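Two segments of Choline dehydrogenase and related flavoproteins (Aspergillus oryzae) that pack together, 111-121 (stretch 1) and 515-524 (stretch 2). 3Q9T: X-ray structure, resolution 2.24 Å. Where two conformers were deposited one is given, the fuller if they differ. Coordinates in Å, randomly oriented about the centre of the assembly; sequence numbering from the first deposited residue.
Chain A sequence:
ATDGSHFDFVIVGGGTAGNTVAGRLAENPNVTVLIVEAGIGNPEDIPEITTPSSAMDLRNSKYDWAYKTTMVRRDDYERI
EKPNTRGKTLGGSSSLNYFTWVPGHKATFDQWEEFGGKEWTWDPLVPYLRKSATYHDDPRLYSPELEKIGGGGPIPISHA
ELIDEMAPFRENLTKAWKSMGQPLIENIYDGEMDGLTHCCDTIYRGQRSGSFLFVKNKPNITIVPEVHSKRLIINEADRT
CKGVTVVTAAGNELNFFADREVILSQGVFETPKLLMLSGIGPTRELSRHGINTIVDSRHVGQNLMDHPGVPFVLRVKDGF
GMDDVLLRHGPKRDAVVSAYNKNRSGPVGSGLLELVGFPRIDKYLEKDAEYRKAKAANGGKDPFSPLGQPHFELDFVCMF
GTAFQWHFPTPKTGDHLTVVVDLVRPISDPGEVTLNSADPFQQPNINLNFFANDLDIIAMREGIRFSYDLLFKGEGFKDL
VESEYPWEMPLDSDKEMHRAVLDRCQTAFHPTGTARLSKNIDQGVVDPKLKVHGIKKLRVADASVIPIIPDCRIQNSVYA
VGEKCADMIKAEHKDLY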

# COMPACT_ATOMS: atom_id res chain seq x y z
N GLN A 111 33.35 7.85 8.71
CA GLN A 111 33.08 8.11 7.30
C GLN A 111 32.29 9.40 7.10
O GLN A 111 32.16 9.88 5.98
CB GLN A 111 32.38 6.93 6.63
CG GLN A 111 33.10 5.61 6.80
CD GLN A 111 34.55 5.68 6.36
OE1 GLN A 111 34.84 5.78 5.17
NE2 GLN A 111 35.46 5.62 7.33
N TRP A 112 31.77 9.97 8.18
CA TRP A 112 31.15 11.29 8.06
C TRP A 112 32.19 12.31 7.59
O TRP A 112 31.84 13.37 7.07
CB TRP A 112 30.54 11.75 9.38
CG TRP A 112 29.30 10.99 9.81
CD1 TRP A 112 28.95 9.72 9.47
CD2 TRP A 112 28.26 11.47 10.68
NE1 TRP A 112 27.75 9.38 10.07
CE2 TRP A 112 27.32 10.44 10.82
CE3 TRP A 112 28.04 12.69 11.33
CZ2 TRP A 112 26.17 10.58 11.59
CZ3 TRP A 112 26.90 12.83 12.11
CH2 TRP A 112 25.97 11.78 12.23
N GLU A 113 33.47 11.99 7.76
CA GLU A 113 34.53 12.92 7.38
C GLU A 113 34.35 13.42 5.95
O GLU A 113 34.63 14.58 5.65
CB GLU A 113 35.91 12.28 7.53
CG GLU A 113 37.00 13.10 6.86
CD GLU A 113 38.39 12.75 7.34
OE1 GLU A 113 38.53 11.80 8.13
OE2 GLU A 113 39.35 13.44 6.92
N GLU A 114 33.91 12.53 5.07
CA GLU A 114 33.71 12.85 3.66
C GLU A 114 32.70 13.98 3.48
O GLU A 114 32.69 14.66 2.46
CB GLU A 114 33.21 11.61 2.93
CG GLU A 114 32.93 11.83 1.46
CD GLU A 114 32.32 10.60 0.82
OE1 GLU A 114 32.11 9.61 1.55
OE2 GLU A 114 32.06 10.63 -0.40
N PHE A 115 31.85 14.17 4.48
CA PHE A 115 30.83 15.20 4.40
C PHE A 115 31.16 16.37 5.30
O PHE A 115 30.94 17.52 4.92
CB PHE A 115 29.47 14.61 4.78
CG PHE A 115 29.01 13.51 3.87
CD1 PHE A 115 28.19 13.78 2.79
CD2 PHE A 115 29.42 12.21 4.08
CE1 PHE A 115 27.77 12.77 1.95
CE2 PHE A 115 29.02 11.18 3.25
CZ PHE A 115 28.19 11.45 2.18
N GLY A 116 31.68 16.10 6.49
CA GLY A 116 31.83 17.15 7.48
C GLY A 116 33.25 17.47 7.89
O GLY A 116 33.47 18.35 8.73
N GLY A 117 34.22 16.78 7.28
CA GLY A 117 35.61 16.95 7.66
C GLY A 117 35.86 16.33 9.03
O GLY A 117 34.98 15.69 9.62
N LYS A 118 37.07 16.54 9.54
CA LYS A 118 37.52 15.84 10.74
C LYS A 118 36.62 16.01 11.95
O LYS A 118 36.46 15.08 12.74
CB LYS A 118 38.96 16.26 11.09
CG LYS A 118 39.90 15.09 11.29
CD LYS A 118 39.96 14.22 10.03
CE LYS A 118 40.94 13.06 10.19
NZ LYS A 118 40.66 12.21 11.39
N GLU A 119 36.04 17.18 12.14
CA GLU A 119 35.26 17.42 13.34
C GLU A 119 33.98 16.57 13.39
O GLU A 119 33.34 16.43 14.44
CB GLU A 119 34.95 18.93 13.50
CG GLU A 119 34.00 19.51 12.45
CD GLU A 119 33.76 21.01 12.62
OE1 GLU A 119 33.40 21.46 13.73
OE2 GLU A 119 33.94 21.75 11.62
N TRP A 120 33.60 16.00 12.26
CA TRP A 120 32.46 15.08 12.26
C TRP A 120 32.93 13.63 12.11
O TRP A 120 32.48 12.93 11.21
CB TRP A 120 31.46 15.43 11.15
CG TRP A 120 30.68 16.70 11.40
CD1 TRP A 120 30.96 17.94 10.90
CD2 TRP A 120 29.49 16.85 12.19
NE1 TRP A 120 30.01 18.85 11.33
CE2 TRP A 120 29.11 18.21 12.12
CE3 TRP A 120 28.72 15.96 12.96
CZ2 TRP A 120 27.98 18.70 12.79
CZ3 TRP A 120 27.60 16.46 13.62
CH2 TRP A 120 27.24 17.81 13.52
N THR A 121 33.84 13.20 12.98
CA THR A 121 34.26 11.80 13.02
C THR A 121 34.09 11.26 14.45
O THR A 121 33.73 12.02 15.36
CB THR A 121 35.72 11.62 12.57
OG1 THR A 121 36.57 12.45 13.36
CG2 THR A 121 35.87 12.01 11.11
N ALA A 515 18.66 16.89 4.57
CA ALA A 515 19.32 18.19 4.43
C ALA A 515 20.73 18.04 4.97
O ALA A 515 21.13 18.73 5.89
CB ALA A 515 18.54 19.28 5.17
N ARG A 516 21.48 17.15 4.34
CA ARG A 516 22.65 16.57 4.96
C ARG A 516 23.86 17.49 5.06
O ARG A 516 24.09 18.36 4.21
CB ARG A 516 23.04 15.29 4.24
CG ARG A 516 23.69 15.50 2.88
CD ARG A 516 23.85 14.15 2.18
NE ARG A 516 24.40 14.30 0.85
CZ ARG A 516 24.67 13.29 0.04
NH1 ARG A 516 24.43 12.04 0.43
NH2 ARG A 516 25.17 13.53 -1.16
N LEU A 517 24.62 17.27 6.13
CA LEU A 517 25.86 17.99 6.27
C LEU A 517 26.75 17.67 5.07
O LEU A 517 26.73 16.56 4.52
CB LEU A 517 26.53 17.68 7.61
CG LEU A 517 27.57 16.57 7.71
CD1 LEU A 517 28.77 17.00 6.93
CD2 LEU A 517 27.94 16.35 9.15
N SER A 518 27.51 18.67 4.65
CA SER A 518 28.31 18.55 3.43
C SER A 518 29.36 19.66 3.32
O SER A 518 29.33 20.64 4.05
CB SER A 518 27.39 18.61 2.21
OG SER A 518 26.75 19.87 2.14
N LYS A 519 30.27 19.51 2.36
CA LYS A 519 31.31 20.52 2.18
C LYS A 519 30.90 21.65 1.23
O LYS A 519 31.48 22.72 1.27
CB LYS A 519 32.62 19.86 1.71
CG LYS A 519 33.29 19.06 2.84
CD LYS A 519 34.40 18.17 2.31
CE LYS A 519 35.25 17.63 3.46
NZ LYS A 519 36.13 16.52 3.00
N ASN A 520 29.89 21.41 0.40
CA ASN A 520 29.41 22.43 -0.53
C ASN A 520 28.04 22.04 -1.04
O ASN A 520 27.60 20.91 -0.84
CB ASN A 520 30.34 22.56 -1.73
CG ASN A 520 30.56 21.24 -2.42
OD1 ASN A 520 29.62 20.66 -2.99
ND2 ASN A 520 31.78 20.74 -2.35
N ILE A 521 27.39 22.96 -1.73
CA ILE A 521 25.99 22.76 -2.11
C ILE A 521 25.80 21.68 -3.17
O ILE A 521 24.68 21.22 -3.41
CB ILE A 521 25.33 24.09 -2.54
CG1 ILE A 521 23.80 24.01 -2.38
CG2 ILE A 521 25.76 24.50 -3.95
CD1 ILE A 521 23.11 25.34 -2.54
N ASP A 522 26.89 21.25 -3.80
CA ASP A 522 26.80 20.18 -4.78
C ASP A 522 26.83 18.81 -4.12
O ASP A 522 26.54 17.79 -4.75
CB ASP A 522 27.90 20.29 -5.83
CG ASP A 522 27.61 21.38 -6.85
OD1 ASP A 522 26.46 21.44 -7.34
OD2 ASP A 522 28.51 22.19 -7.15
N GLN A 523 27.15 18.80 -2.83
CA GLN A 523 27.21 17.55 -2.09
C GLN A 523 26.05 17.42 -1.12
O GLN A 523 25.57 16.32 -0.87
CB GLN A 523 28.54 17.45 -1.34
CG GLN A 523 28.77 16.11 -0.67
CD GLN A 523 30.00 16.10 0.21
OE1 GLN A 523 30.37 17.13 0.79
NE2 GLN A 523 30.67 14.95 0.30
N GLY A 524 25.61 18.54 -0.55
CA GLY A 524 24.59 18.48 0.49
C GLY A 524 23.93 19.82 0.70
O GLY A 524 24.13 20.73 -0.09
O HOH W 1 29.94 12.72 -1.21
O HOH W 2 34.74 15.34 0.88

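Contact between 111-121 and 515-524, two segments nearly 400 residues apart in one chain, with Phe115 and Leu517 supplying the largest buried areas. Leu517 points its CA-to-CB bond toward stretch 1 and sits with chi1 at 94°, between wells, and chi2 at p; two conformers were deposited and one is given. In this conformer its two methyls take different surroundings. Leu517 CD2 lies over one face of the Trp120 indole, 3.5 Å from the centroid of the five-membered ring and 13° off its normal, a CH-pi contact, and Leu517 CD2 is also 4.3 Å from Trp112 CE3. Leu517 CD1 presses on the helix backbone, 3.0 Å from Phe115 C and 3.1 Å from Gly116 N, a tight fit. Gly116 leaves room for it: an ideal CB there would come within 2.9 Å of Leu517 CD1 and 2.5 Å of Trp120 CD1.

Phe115, chi1 m and chi2 -94°, turns its ring edge to the face of the Arg516 guanidinium, with Phe115 CE1 3.7 Å from Arg516 CZ. Arg516 is extended beyond a p chi1, chi2 and chi3 both t, and is held by two hydrogen bonds, from Arg516 NE (2.9 Å) and Arg516 NH2 (2.8 Å) to Gln523 O.

Gln523, with chi1 and chi2 both t, reaches across so that its amide serves both segments: Gln523 NE2 donates to Glu114 O (3.0 Å, 161°), while Gln523 OE1 accepts from Lys519 N (2.9 Å, 173°). Lys519 N is also 3.3 Å from Phe115 O, but the angle is too poor for a hydrogen bond. Water 1 links Gln523 NE2 (2.8 Å) to Glu114 OE2 (3.1 Å).

Lys519 leaves sideways with chi1 m, then runs all t through chi4, bringing its end nearer stretch 1; water 2 bridges Lys519 NZ (2.8 Å) and Glu114 O (2.7 Å).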